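Side-chain contacts in oxidoreductase, iron/ascorbate family (Shewanella oneidensis, PDB 3ON7), which probably acts as an iron(II)- and 2-oxoglutarate-dependent oxygenase that forms ethylene from 2-oxoglutarate and hydroxylates L-arginine, releasing guanidine: residues Thr45-Phe50 and Glu88-Tyr93; Pro141-Asn146 and Pro256-Ser261; Ala49-Glu54 and Ile154-Pro159. All blocks are in the same frame, centred on the assembly; numbering follows the deposited sequence. Where two conformers were deposited one is given.

Contact 1: residues Thr45-Phe50 and Glu88-Tyr93; sequences TEWQAF and EYYHVY
Trp47 and Tyr90 meet as an edge-to-face aromatic pair: the edge of the indole's six-membered ring is turned toward the phenol face, with the planes at 70° and the centroids 5.2 Å apart. The outer rim of the indole does the touching. Trp47 CZ3 comes to 3.6 Å from Tyr90 CG, while Trp47 CH2 stands over the same phenol face, displaced toward its rim. From helix 45-50 the indole can reach this far because CG of Trp47 lies anti to the carbonyl carbon (chi1 -81°), which sends the ring out toward strand 88-92; the helix and strand axes remain 10.8 Å apart, a gap that the side chains fill.

Phe50, one helical turn further on, adds a third ring. Its CE2 lies 3.7 Å from Tyr90 CD2, and the two planes meet obliquely, at 76°. Trp47 lies over CG of the phenol with CH2 reaching toward CD1, while Phe50 meets the CD2-CE2 bond. Val92, two residues along the strand, extends the apolar surface, its CG2 sitting 4.2 Å from Trp47 CH2.

The phenol hydroxyl takes no part in the cluster and is hydrogen-bonded to the backbone oxygen of Arg97. With no hydrogen bond between helix and strand, the buried contact rests on van der Waals and aromatic quadrupole interactions.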
ATOM      1  N   THR B  45       9.399  21.967  24.217  1.00 21.35           N
ATOM      2  CA  THR B  45       8.704  21.896  25.489  1.00 21.25           C
ATOM      3  C   THR B  45       7.326  21.275  25.358  1.00 20.60           C
ATOM      4  O   THR B  45       7.003  20.358  26.096  1.00 21.32           O
ATOM      5  CB  THR B  45       8.620  23.285  26.177  1.00 21.56           C
ATOM      6  OG1 THR B  45       9.946  23.722  26.504  1.00 24.07           O
ATOM      7  CG2 THR B  45       7.791  23.228  27.458  1.00 22.14           C
ATOM      8  N   GLU B  46       6.508  21.748  24.430  1.00 20.64           N
ATOM      9  CA  GLU B  46       5.130  21.271  24.404  1.00 21.36           C
ATOM     10  C   GLU B  46       4.982  19.889  23.766  1.00 21.11           C
ATOM     11  O   GLU B  46       4.030  19.165  24.077  1.00 22.16           O
ATOM     12  CB  GLU B  46       4.156  22.311  23.824  1.00 23.98           C
ATOM     13  CG  GLU B  46       4.410  22.779  22.412  1.00 27.97           C
ATOM     14  CD  GLU B  46       3.549  23.980  22.022  1.00 34.76           C
ATOM     15  OE1 GLU B  46       2.894  24.574  22.909  1.00 39.83           O
ATOM     16  OE2 GLU B  46       3.520  24.322  20.817  1.00 31.79           O
ATOM     17  N   TRP B  47       5.933  19.496  22.921  1.00 20.40           N
ATOM     18  CA  TRP B  47       5.902  18.155  22.351  1.00 18.93           C
ATOM     19  C   TRP B  47       6.434  17.142  23.340  1.00 18.36           C
ATOM     20  O   TRP B  47       5.907  16.036  23.446  1.00 18.95           O
ATOM     21  CB  TRP B  47       6.651  18.102  21.015  1.00 17.31           C
ATOM     22  CG  TRP B  47       5.776  18.617  19.943  1.00 14.71           C
ATOM     23  CD1 TRP B  47       5.660  19.899  19.525  1.00 17.00           C
ATOM     24  CD2 TRP B  47       4.840  17.863  19.181  1.00 14.71           C
ATOM     25  NE1 TRP B  47       4.719  19.996  18.537  1.00 18.88           N
ATOM     26  CE2 TRP B  47       4.208  18.752  18.300  1.00 16.04           C
ATOM     27  CE3 TRP B  47       4.484  16.522  19.148  1.00 15.92           C
ATOM     28  CZ2 TRP B  47       3.249  18.338  17.395  1.00 16.57           C
ATOM     29  CZ3 TRP B  47       3.518  16.120  18.253  1.00 19.20           C
ATOM     30  CH2 TRP B  47       2.915  17.020  17.391  1.00 18.10           C
ATOM     31  N   GLN B  48       7.457  17.514  24.088  1.00 18.81           N
ATOM     32  CA  GLN B  48       7.865  16.692  25.222  1.00 20.94           C
ATOM     33  C   GLN B  48       6.669  16.398  26.130  1.00 20.60           C
ATOM     34  O   GLN B  48       6.426  15.254  26.532  1.00 20.14           O
ATOM     35  CB  GLN B  48       8.972  17.368  26.022  1.00 20.44           C
ATOM     36  CG  GLN B  48       9.523  16.513  27.152  1.00 25.16           C
ATOM     37  CD  GLN B  48      10.129  15.215  26.657  1.00 26.40           C
ATOM     38  OE1 GLN B  48      11.232  15.201  26.140  1.00 25.23           O
ATOM     39  NE2 GLN B  48       9.401  14.119  26.816  1.00 26.03           N
ATOM     40  N   ALA B  49       5.928  17.445  26.445  1.00 20.40           N
ATOM     41  CA  ALA B  49       4.677  17.321  27.207  1.00 21.10           C
ATOM     42  C   ALA B  49       3.683  16.354  26.558  1.00 18.53           C
ATOM     43  O   ALA B  49       3.112  15.488  27.215  1.00 19.38           O
ATOM     44  CB  ALA B  49       4.039  18.705  27.381  1.00 19.46           C
ATOM     45  N   PHE B  50       3.478  16.516  25.267  1.00 17.76           N
ATOM     46  CA  PHE B  50       2.599  15.619  24.507  1.00 18.24           C
ATOM     47  C   PHE B  50       2.968  14.159  24.691  1.00 17.54           C
ATOM     48  O   PHE B  50       2.101  13.347  24.963  1.00 18.18           O
ATOM     49  CB  PHE B  50       2.640  15.974  23.020  1.00 18.57           C
ATOM     50  CG  PHE B  50       1.943  14.987  22.143  1.00 17.99           C
ATOM     51  CD1 PHE B  50       0.570  15.009  22.018  1.00 20.26           C
ATOM     52  CD2 PHE B  50       2.662  14.030  21.446  1.00 18.94           C
ATOM     53  CE1 PHE B  50      -0.078  14.100  21.212  1.00 19.23           C
ATOM     54  CE2 PHE B  50       2.020  13.110  20.643  1.00 19.32           C
ATOM     55  CZ  PHE B  50       0.654  13.138  20.529  1.00 20.19           C
ATOM     56  N   GLU B  88       9.458   6.739  19.903  1.00 17.76           N
ATOM     57  CA  GLU B  88       8.074   6.933  19.449  1.00 17.43           C
ATOM     58  C   GLU B  88       8.115   8.254  18.674  1.00 17.40           C
ATOM     59  O   GLU B  88       9.059   9.031  18.812  1.00 18.62           O
ATOM     60  CB  GLU B  88       7.092   6.975  20.639  1.00 18.72           C
ATOM     61  CG  GLU B  88       7.241   8.221  21.520  1.00 18.35           C
ATOM     62  CD  GLU B  88       6.476   8.184  22.835  1.00 19.90           C
ATOM     63  OE1 GLU B  88       5.485   7.414  22.977  1.00 19.65           O
ATOM     64  OE2 GLU B  88       6.865   8.969  23.739  1.00 17.02           O
ATOM     65  N   TYR B  89       7.153   8.497  17.803  1.00 16.02           N
ATOM     66  CA  TYR B  89       7.234   9.693  16.993  1.00 15.32           C
ATOM     67  C   TYR B  89       5.896  10.091  16.478  1.00 13.57           C
ATOM     68  O   TYR B  89       4.934   9.336  16.594  1.00 14.94           O
ATOM     69  CB  TYR B  89       8.246   9.523  15.837  1.00 17.18           C
ATOM     70  CG  TYR B  89       8.079   8.269  15.004  1.00 14.43           C
ATOM     71  CD1 TYR B  89       8.713   7.082  15.353  1.00 19.40           C
ATOM     72  CD2 TYR B  89       7.312   8.278  13.847  1.00 16.50           C
ATOM     73  CE1 TYR B  89       8.564   5.918  14.580  1.00 19.92           C
ATOM     74  CE2 TYR B  89       7.177   7.129  13.063  1.00 22.19           C
ATOM     75  CZ  TYR B  89       7.793   5.960  13.432  1.00 18.01           C
ATOM     76  OH  TYR B  89       7.642   4.847  12.647  1.00 22.40           O
ATOM     77  N   TYR B  90       5.849  11.300  15.935  1.00 14.68           N
ATOM     78  CA  TYR B  90       4.655  11.870  15.358  1.00 13.80           C
ATOM     79  C   TYR B  90       5.006  12.420  13.973  1.00 14.79           C
ATOM     80  O   TYR B  90       5.985  13.168  13.812  1.00 13.53           O
ATOM     81  CB  TYR B  90       4.147  13.004  16.241  1.00 14.44           C
ATOM     82  CG  TYR B  90       2.722  13.363  15.999  1.00 16.22           C
ATOM     83  CD1 TYR B  90       2.327  13.972  14.806  1.00 19.92           C
ATOM     84  CD2 TYR B  90       1.749  13.084  16.939  1.00 12.79           C
ATOM     85  CE1 TYR B  90       1.003  14.283  14.573  1.00 14.43           C
ATOM     86  CE2 TYR B  90       0.426  13.373  16.693  1.00 14.53           C
ATOM     87  CZ  TYR B  90       0.058  13.992  15.531  1.00 16.95           C
ATOM     88  OH  TYR B  90      -1.266  14.292  15.303  1.00 15.11           O
ATOM     89  N   HIS B  91       4.178  12.079  12.985  1.00 15.18           N
ATOM     90  CA  HIS B  91       4.349  12.572  11.611  1.00 13.94           C
ATOM     91  C   HIS B  91       3.384  13.713  11.367  1.00 14.49           C
ATOM     92  O   HIS B  91       2.145  13.531  11.351  1.00 14.18           O
ATOM     93  CB  HIS B  91       4.088  11.449  10.623  1.00 14.02           C
ATOM     94  CG  HIS B  91       5.266  10.567  10.384  1.00 15.02           C
ATOM     95  ND1 HIS B  91       5.334   9.701   9.313  1.00 16.09           N
ATOM     96  CD2 HIS B  91       6.445  10.451  11.041  1.00 17.93           C
ATOM     97  CE1 HIS B  91       6.511   9.095   9.322  1.00 16.43           C
ATOM     98  NE2 HIS B  91       7.194   9.518  10.369  1.00 14.03           N
ATOM     99  N   VAL B  92       3.957  14.898  11.204  1.00 14.80           N
ATOM    100  CA  VAL B  92       3.185  16.106  10.973  1.00 14.56           C
ATOM    101  C   VAL B  92       3.212  16.481   9.489  1.00 16.10           C
ATOM    102  O   VAL B  92       4.294  16.644   8.905  1.00 13.44           O
ATOM    103  CB  VAL B  92       3.764  17.305  11.758  1.00 16.09           C
ATOM    104  CG1 VAL B  92       3.019  18.608  11.377  1.00 12.21           C
ATOM    105  CG2 VAL B  92       3.727  17.059  13.260  1.00 12.18           C
ATOM    106  N   TYR B  93       2.019  16.650   8.917  1.00 16.14           N
ATOM    107  CA  TYR B  93       1.836  17.281   7.608  1.00 16.74           C
ATOM    108  C   TYR B  93       0.817  18.407   7.717  1.00 16.67           C
ATOM    109  O   TYR B  93      -0.132  18.287   8.470  1.00 17.54           O
ATOM    110  CB  TYR B  93       1.272  16.273   6.584  1.00 16.40           C
ATOM    111  CG  TYR B  93       2.114  15.065   6.306  1.00 12.24           C
ATOM    112  CD1 TYR B  93       3.084  15.079   5.307  1.00 18.03           C
ATOM    113  CD2 TYR B  93       1.928  13.895   7.021  1.00 18.25           C
ATOM    114  CE1 TYR B  93       3.856  13.973   5.046  1.00 17.07           C
ATOM    115  CE2 TYR B  93       2.674  12.773   6.763  1.00 13.51           C
ATOM    116  CZ  TYR B  93       3.640  12.812   5.775  1.00 18.05           C
ATOM    117  OH  TYR B  93       4.389  11.694   5.529  1.00 13.53           O
TER

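Contact 2: residues Pro141-Asn146 and Pro256-Ser261; sequences PEMIAN and PSVVLS
The short, weakly bonded helix 140-144 and the loop joining strand 245-252 to helix 266-277 meet in a small apolar contact centred about 18 Å from the centre of the chain. It consists essentially of one side chain laid against another: Met143, present as selenomethionine, and Val258. Their CA atoms are 6.7 Å apart, and the two segments together bury 130 Å².

Val258 CG1 is the common point of approach. The terminal methyl, Met143 CE, lies 3.7 Å from Val258 CG1, and Met143 CG is at 4.0 Å from that same methyl carbon of the valine. The selenium between them is only slightly further off, with Met143 SE to Val258 CG1 at 4.1 Å, so the valine methyl rests alongside the chain instead of meeting its end alone. This follows from the extended form of the selenomethionine, whose chi2 (-178°) and chi3 (172°) are both anti and draw CG, SE and CE out in a zigzag. The two side chains cross at about a right angle. The selenomethionine's terminal carbon, Met143 CE, is also 4.4 Å from Val259 O, a loose approach to a carbonyl oxygen that is hydrogen-bonded to Ser137 OG.

No hydrogen bond links the two segments directly, but the backbone of Met143 bonds to that of His255, immediately before the loop segment. Ser137 and Ile138 also touch Met143, and Ser137 packs on Val258 as well. On the other side of the short helix, Ile144 turns away from the loop to reach Leu121 of helix 103-126, while Val258 is tied through its backbone to Ala266, at the start of helix 266-277.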
ATOM      1  N   PRO B 141      13.891  25.465  -5.804  1.00 25.08           N
ATOM      2  CA  PRO B 141      12.879  25.875  -4.844  1.00 23.81           C
ATOM      3  C   PRO B 141      11.455  25.508  -5.239  1.00 24.61           C
ATOM      4  O   PRO B 141      10.627  25.289  -4.363  1.00 23.21           O
ATOM      5  CB  PRO B 141      13.027  27.389  -4.815  1.00 24.50           C
ATOM      6  CG  PRO B 141      14.421  27.632  -5.195  1.00 25.17           C
ATOM      7  CD  PRO B 141      14.722  26.604  -6.231  1.00 26.11           C
ATOM      8  N   GLU B 142      11.188  25.461  -6.544  1.00 25.74           N
ATOM      9  CA  GLU B 142       9.869  25.148  -7.069  1.00 27.23           C
ATOM     10  C   GLU B 142       9.516  23.693  -6.853  1.00 25.97           C
ATOM     11  O   GLU B 142       8.333  23.365  -6.822  1.00 26.59           O
ATOM     12  CB  GLU B 142       9.764  25.467  -8.566  1.00 29.30           C
ATOM     13  CG  GLU B 142       9.379  26.886  -8.876  1.00 36.45           C
ATOM     14  CD  GLU B 142       9.269  27.138 -10.375  1.00 46.54           C
ATOM     15  OE1 GLU B 142       8.671  26.289 -11.099  1.00 36.89           O
ATOM     16  OE2 GLU B 142       9.797  28.190 -10.813  1.00 45.51           O
HETATM   17  N   MSE B 143      10.537  22.837  -6.700  1.00 24.53           N
HETATM   18  CA  MSE B 143      10.342  21.400  -6.459  1.00 23.36           C
HETATM   19  C   MSE B 143       9.632  21.120  -5.145  1.00 21.28           C
HETATM   20  O   MSE B 143       8.952  20.114  -5.037  1.00 21.41           O
HETATM   21  CB  MSE B 143      11.690  20.638  -6.465  1.00 22.86           C
HETATM   22  CG  MSE B 143      12.398  20.628  -7.805  1.00 20.63           C
HETATM   23 SE   MSE B 143      14.050  19.631  -7.836  0.75 12.79          SE
HETATM   24  CE  MSE B 143      14.394  19.711  -9.754  1.00 17.25           C
ATOM     25  N   ILE B 144       9.806  21.991  -4.146  1.00 21.76           N
ATOM     26  CA  ILE B 144       9.244  21.766  -2.804  1.00 20.65           C
ATOM     27  C   ILE B 144       8.112  22.733  -2.416  1.00 22.05           C
ATOM     28  O   ILE B 144       7.488  22.586  -1.352  1.00 21.20           O
ATOM     29  CB  ILE B 144      10.334  21.840  -1.701  1.00 20.98           C
ATOM     30  CG1 ILE B 144      10.922  23.247  -1.560  1.00 21.47           C
ATOM     31  CG2 ILE B 144      11.452  20.827  -1.956  1.00 19.38           C
ATOM     32  CD1 ILE B 144      11.447  23.525  -0.122  1.00 22.88           C
ATOM     33  N   ALA B 145       7.865  23.746  -3.235  1.00 23.06           N
ATOM     34  CA  ALA B 145       6.791  24.694  -2.908  1.00 23.61           C
ATOM     35  C   ALA B 145       5.466  23.929  -2.815  1.00 22.27           C
ATOM     36  O   ALA B 145       5.044  23.346  -3.786  1.00 19.11           O
ATOM     37  CB  ALA B 145       6.697  25.774  -3.970  1.00 23.45           C
ATOM     38  N   ASN B 146       4.839  23.942  -1.642  1.00 22.68           N
ATOM     39  CA  ASN B 146       3.545  23.283  -1.397  1.00 22.85           C
ATOM     40  C   ASN B 146       3.569  21.812  -1.733  1.00 22.91           C
ATOM     41  O   ASN B 146       2.625  21.283  -2.292  1.00 22.94           O
ATOM     42  CB  ASN B 146       2.411  24.001  -2.142  1.00 24.67           C
ATOM     43  CG  ASN B 146       2.151  25.399  -1.584  1.00 31.23           C
ATOM     44  OD1 ASN B 146       2.017  25.577  -0.374  1.00 34.23           O
ATOM     45  ND2 ASN B 146       2.092  26.389  -2.458  1.00 33.08           N
ATOM     46  N   PRO B 256       6.011  14.561  -6.707  1.00 17.59           N
ATOM     47  CA  PRO B 256       6.184  13.281  -7.388  1.00 19.07           C
ATOM     48  C   PRO B 256       6.527  13.391  -8.872  1.00 19.57           C
ATOM     49  O   PRO B 256       7.407  12.691  -9.353  1.00 18.53           O
ATOM     50  CB  PRO B 256       4.802  12.631  -7.222  1.00 20.63           C
ATOM     51  CG  PRO B 256       4.373  13.063  -5.903  1.00 21.88           C
ATOM     52  CD  PRO B 256       4.940  14.472  -5.706  1.00 19.00           C
ATOM     53  N   SER B 257       5.821  14.264  -9.576  1.00 20.43           N
ATOM     54  CA  SER B 257       6.001  14.429 -11.012  1.00 22.76           C
ATOM     55  C   SER B 257       7.238  15.222 -11.420  1.00 23.24           C
ATOM     56  O   SER B 257       7.435  15.442 -12.609  1.00 26.25           O
ATOM     57  CB  SER B 257       4.772  15.107 -11.609  1.00 22.58           C
ATOM     58  OG  SER B 257       4.627  16.413 -11.089  1.00 27.66           O
ATOM     59  N   VAL B 258       8.064  15.673 -10.475  1.00 21.96           N
ATOM     60  CA  VAL B 258       9.275  16.401 -10.856  1.00 21.89           C
ATOM     61  C   VAL B 258      10.231  15.452 -11.534  1.00 22.80           C
ATOM     62  O   VAL B 258      10.506  14.381 -11.006  1.00 21.57           O
ATOM     63  CB  VAL B 258      10.006  17.010  -9.656  1.00 23.58           C
ATOM     64  CG1 VAL B 258      11.418  17.482 -10.059  1.00 17.21           C
ATOM     65  CG2 VAL B 258       9.213  18.149  -9.091  1.00 18.08           C
ATOM     66  N   VAL B 259      10.718  15.839 -12.710  1.00 23.41           N
ATOM     67  CA  VAL B 259      11.729  15.060 -13.403  1.00 22.51           C
ATOM     68  C   VAL B 259      13.054  15.334 -12.727  1.00 22.10           C
ATOM     69  O   VAL B 259      13.407  16.489 -12.532  1.00 23.95           O
ATOM     70  CB  VAL B 259      11.824  15.446 -14.896  1.00 24.98           C
ATOM     71  CG1 VAL B 259      12.978  14.714 -15.564  1.00 21.24           C
ATOM     72  CG2 VAL B 259      10.506  15.152 -15.608  1.00 22.26           C
ATOM     73  N   LEU B 260      13.768  14.281 -12.335  1.00 22.57           N
ATOM     74  CA  LEU B 260      15.051  14.425 -11.647  1.00 22.56           C
ATOM     75  C   LEU B 260      16.220  14.334 -12.612  1.00 22.91           C
ATOM     76  O   LEU B 260      17.247  14.956 -12.401  1.00 22.78           O
ATOM     77  CB  LEU B 260      15.208  13.346 -10.589  1.00 20.77           C
ATOM     78  CG  LEU B 260      14.266  13.415  -9.391  1.00 23.73           C
ATOM     79  CD1 LEU B 260      14.318  12.094  -8.606  1.00 19.36           C
ATOM     80  CD2 LEU B 260      14.594  14.615  -8.494  1.00 22.58           C
ATOM     81  N   SER B 261      16.045  13.533 -13.658  1.00 23.32           N
ATOM     82  CA  SER B 261      17.087  13.207 -14.602  1.00 23.69           C
ATOM     83  C   SER B 261      16.426  12.548 -15.811  1.00 26.61           C
ATOM     84  O   SER B 261      15.187  12.435 -15.865  1.00 28.68           O
ATOM     85  CB  SER B 261      18.095  12.229 -13.988  1.00 23.52           C
ATOM     86  OG  SER B 261      17.534  10.914 -13.884  1.00 20.77           O
TER

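Contact 3: residues Ala49-Glu54 and Ile154-Pro159; sequences AFFNSE and ILHYPP
The last turn of helix 37-51 passes over strand 154-157 with the CA atoms of Phe51 and His156 7.4 Å apart, and no hydrogen bond joins the two segments. The phenyl ring of Phe51 lies on the histidine side chain: His156 CB stands over its centre in a CH-pi contact, 3.7 Å from the centroid and 14° off the ring normal. The two rings are nearly parallel (20°) but offset so far, with centroids 5.1 Å apart, that there is little face-to-face overlap. The imidazole instead runs back beneath the base of Phe51, with His156 ND1 3.5 Å from Phe51 CB. A chi1 of 175° in His156, which sets its CG opposite its own backbone N, gives it this course.

Ile154 CG2 approaches the phenyl edge in plane, 3.9 Å from Phe51 CE2. Phe50 CD2 covers the ring face opposite His156 CB, leaving Phe51 sandwiched. Replacing Phe51 with alanine would probably open a gap above His156 CB and take from Ile154 CG2 the phenyl edge it packs against.

Both imidazole nitrogens are hydrogen-bonded, ND1 with Glu88 OE2 and NE2 with Ser244 OG, which should fix the ring's rotation. On the sheet, strand 151-157 runs between strands 88-92 and 245-252; Phe51 touches Glu88 of the former and Ile246 of the latter, so the helix end covers all three strands.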
ATOM      1  N   ALA B  49       5.928  17.445  26.445  1.00 20.40           N
ATOM      2  CA  ALA B  49       4.677  17.321  27.207  1.00 21.10           C
ATOM      3  C   ALA B  49       3.683  16.354  26.558  1.00 18.53           C
ATOM      4  O   ALA B  49       3.112  15.488  27.215  1.00 19.38           O
ATOM      5  CB  ALA B  49       4.039  18.705  27.381  1.00 19.46           C
ATOM      6  N   PHE B  50       3.478  16.516  25.267  1.00 17.76           N
ATOM      7  CA  PHE B  50       2.599  15.619  24.507  1.00 18.24           C
ATOM      8  C   PHE B  50       2.968  14.159  24.691  1.00 17.54           C
ATOM      9  O   PHE B  50       2.101  13.347  24.963  1.00 18.18           O
ATOM     10  CB  PHE B  50       2.640  15.974  23.020  1.00 18.57           C
ATOM     11  CG  PHE B  50       1.943  14.987  22.143  1.00 17.99           C
ATOM     12  CD1 PHE B  50       0.570  15.009  22.018  1.00 20.26           C
ATOM     13  CD2 PHE B  50       2.662  14.030  21.446  1.00 18.94           C
ATOM     14  CE1 PHE B  50      -0.078  14.100  21.212  1.00 19.23           C
ATOM     15  CE2 PHE B  50       2.020  13.110  20.643  1.00 19.32           C
ATOM     16  CZ  PHE B  50       0.654  13.138  20.529  1.00 20.19           C
ATOM     17  N   PHE B  51       4.250  13.832  24.542  1.00 18.10           N
ATOM     18  CA  PHE B  51       4.715  12.434  24.653  1.00 17.48           C
ATOM     19  C   PHE B  51       4.716  11.929  26.082  1.00 19.00           C
ATOM     20  O   PHE B  51       4.690  10.716  26.306  1.00 17.69           O
ATOM     21  CB  PHE B  51       6.131  12.271  24.100  1.00 18.44           C
ATOM     22  CG  PHE B  51       6.229  12.455  22.620  1.00 16.46           C
ATOM     23  CD1 PHE B  51       5.662  11.546  21.766  1.00 17.11           C
ATOM     24  CD2 PHE B  51       6.893  13.538  22.090  1.00 16.56           C
ATOM     25  CE1 PHE B  51       5.772  11.705  20.406  1.00 21.02           C
ATOM     26  CE2 PHE B  51       6.975  13.717  20.733  1.00 17.81           C
ATOM     27  CZ  PHE B  51       6.414  12.805  19.891  1.00 13.69           C
ATOM     28  N   ASN B  52       4.732  12.851  27.048  1.00 19.75           N
ATOM     29  CA  ASN B  52       4.735  12.478  28.464  1.00 20.90           C
ATOM     30  C   ASN B  52       3.348  12.174  29.056  1.00 22.94           C
ATOM     31  O   ASN B  52       3.261  11.877  30.244  1.00 26.17           O
ATOM     32  CB  ASN B  52       5.480  13.549  29.291  1.00 19.24           C
ATOM     33  CG  ASN B  52       6.981  13.418  29.182  1.00 21.57           C
ATOM     34  OD1 ASN B  52       7.478  12.457  28.600  1.00 20.34           O
ATOM     35  ND2 ASN B  52       7.718  14.371  29.758  1.00 21.46           N
ATOM     36  N   SER B  53       2.290  12.243  28.237  1.00 24.40           N
ATOM     37  CA  SER B  53       0.894  11.970  28.611  0.50 26.61           C
ATOM     38  C   SER B  53       0.369  10.724  27.905  1.00 27.29           C
ATOM     39  O   SER B  53       0.818  10.425  26.793  1.00 27.49           O
ATOM     40  CB  SER B  53       0.014  13.139  28.150  0.50 27.93           C
ATOM     41  OG  SER B  53      -0.101  13.196  26.719  0.50 26.89           O
ATOM     42  N   GLU B  54      -0.631  10.056  28.479  1.00 28.10           N
ATOM     43  CA  GLU B  54      -1.251   8.939  27.760  1.00 30.43           C
ATOM     44  C   GLU B  54      -2.353   9.453  26.807  1.00 29.29           C
ATOM     45  O   GLU B  54      -2.899   8.699  25.987  1.00 28.30           O
ATOM     46  CB  GLU B  54      -1.715   7.817  28.721  1.00 33.62           C
ATOM     47  CG  GLU B  54      -0.533   7.036  29.470  1.00 39.63           C
ATOM     48  CD  GLU B  54       0.673   6.600  28.560  1.00 53.31           C
ATOM     49  OE1 GLU B  54       0.529   5.648  27.744  1.00 50.94           O
ATOM     50  OE2 GLU B  54       1.778   7.205  28.683  1.00 58.37           O
ATOM     51  N   ILE B 154       8.509  14.304  14.256  1.00 20.12           N
ATOM     52  CA  ILE B 154       8.908  14.677  15.611  1.00 17.84           C
ATOM     53  C   ILE B 154       9.259  13.397  16.352  1.00 18.31           C
ATOM     54  O   ILE B 154       8.378  12.583  16.619  1.00 18.60           O
ATOM     55  CB  ILE B 154       7.789  15.464  16.307  1.00 17.64           C
ATOM     56  CG1 ILE B 154       7.400  16.641  15.415  1.00 18.90           C
ATOM     57  CG2 ILE B 154       8.213  15.939  17.754  1.00 14.73           C
ATOM     58  CD1 ILE B 154       6.414  17.601  15.987  1.00 18.11           C
ATOM     59  N   LEU B 155      10.557  13.219  16.646  1.00 18.34           N
ATOM     60  CA  LEU B 155      11.066  11.994  17.263  0.50 17.52           C
ATOM     61  C   LEU B 155      11.235  12.168  18.764  1.00 18.10           C
ATOM     62  O   LEU B 155      11.712  13.212  19.220  1.00 18.35           O
ATOM     63  CB  LEU B 155      12.418  11.616  16.650  0.50 17.95           C
ATOM     64  CG  LEU B 155      12.322  10.875  15.316  0.50 20.89           C
ATOM     65  CD1 LEU B 155      12.322   9.385  15.541  0.50 18.97           C
ATOM     66  CD2 LEU B 155      11.067  11.287  14.551  0.50 13.94           C
ATOM     67  N   HIS B 156      10.843  11.143  19.529  1.00 17.14           N
ATOM     68  CA  HIS B 156      11.056  11.125  20.969  1.00 17.87           C
ATOM     69  C   HIS B 156      11.663   9.803  21.424  1.00 18.52           C
ATOM     70  O   HIS B 156      11.043   8.762  21.280  1.00 17.48           O
ATOM     71  CB  HIS B 156       9.774  11.374  21.745  1.00 18.57           C
ATOM     72  CG  HIS B 156       9.946  11.253  23.234  1.00 17.71           C
ATOM     73  ND1 HIS B 156       9.153  10.442  24.018  1.00 17.24           N
ATOM     74  CD2 HIS B 156      10.835  11.835  24.076  1.00 17.28           C
ATOM     75  CE1 HIS B 156       9.539  10.541  25.282  1.00 20.83           C
ATOM     76  NE2 HIS B 156      10.558  11.382  25.341  1.00 15.41           N
ATOM     77  N   TYR B 157      12.887   9.871  21.949  1.00 17.29           N
ATOM     78  CA  TYR B 157      13.522   8.761  22.612  1.00 18.55           C
ATOM     79  C   TYR B 157      13.255   8.867  24.087  1.00 18.62           C
ATOM     80  O   TYR B 157      13.825   9.731  24.743  1.00 20.49           O
ATOM     81  CB  TYR B 157      15.025   8.794  22.393  1.00 18.85           C
ATOM     82  CG  TYR B 157      15.423   8.629  20.958  1.00 20.80           C
ATOM     83  CD1 TYR B 157      15.492   9.728  20.099  1.00 19.97           C
ATOM     84  CD2 TYR B 157      15.736   7.373  20.458  1.00 20.92           C
ATOM     85  CE1 TYR B 157      15.865   9.571  18.781  1.00 21.33           C
ATOM     86  CE2 TYR B 157      16.100   7.206  19.137  1.00 24.56           C
ATOM     87  CZ  TYR B 157      16.162   8.302  18.305  1.00 22.50           C
ATOM     88  OH  TYR B 157      16.542   8.114  17.012  1.00 26.32           O
ATOM     89  N   PRO B 158      12.408   7.981  24.629  1.00 19.98           N
ATOM     90  CA  PRO B 158      12.126   8.044  26.068  1.00 21.26           C
ATOM     91  C   PRO B 158      13.299   7.642  26.972  1.00 23.67           C
ATOM     92  O   PRO B 158      14.196   6.906  26.544  1.00 22.68           O
ATOM     93  CB  PRO B 158      10.969   7.039  26.258  1.00 22.53           C
ATOM     94  CG  PRO B 158      10.401   6.814  24.884  1.00 22.74           C
ATOM     95  CD  PRO B 158      11.570   6.976  23.946  1.00 19.55           C
ATOM     96  N   PRO B 159      13.275   8.101  28.236  1.00 24.82           N
ATOM     97  CA  PRO B 159      14.279   7.698  29.196  1.00 26.66           C
ATOM     98  C   PRO B 159      14.314   6.201  29.370  1.00 27.36           C
ATOM     99  O   PRO B 159      13.285   5.559  29.282  1.00 25.61           O
ATOM    100  CB  PRO B 159      13.806   8.326  30.519  1.00 27.31           C
ATOM    101  CG  PRO B 159      12.689   9.213  30.197  1.00 28.04           C
ATOM    102  CD  PRO B 159      12.184   8.882  28.848  1.00 25.08           C
TER

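From the N terminus, helix 37-51 enters first contact 1, which closes when strand 88-92 returns to the helix, 37 residues later. The helix's last turn also opens contact 3, closed much later by strand 151-157. The two share Ala49 and Phe50, lie 7 Å apart between centres, and reach neighbouring strands of one sheet; the Glu88-His156 hydrogen bond joins them directly. Contact 2 begins after contact 1 has closed, at helix 140-144. Its loop crosses that of contact 3, since strand 151-157 arrives before segment 256-261. Contacts 2 and 3 lie on opposite sides of the chain's centre, 33 Å apart between centres: contact 3 ties the end of helix 37-51 to the main sheet, while contact 2 joins helix 140-144 to the loop before helix 266-277.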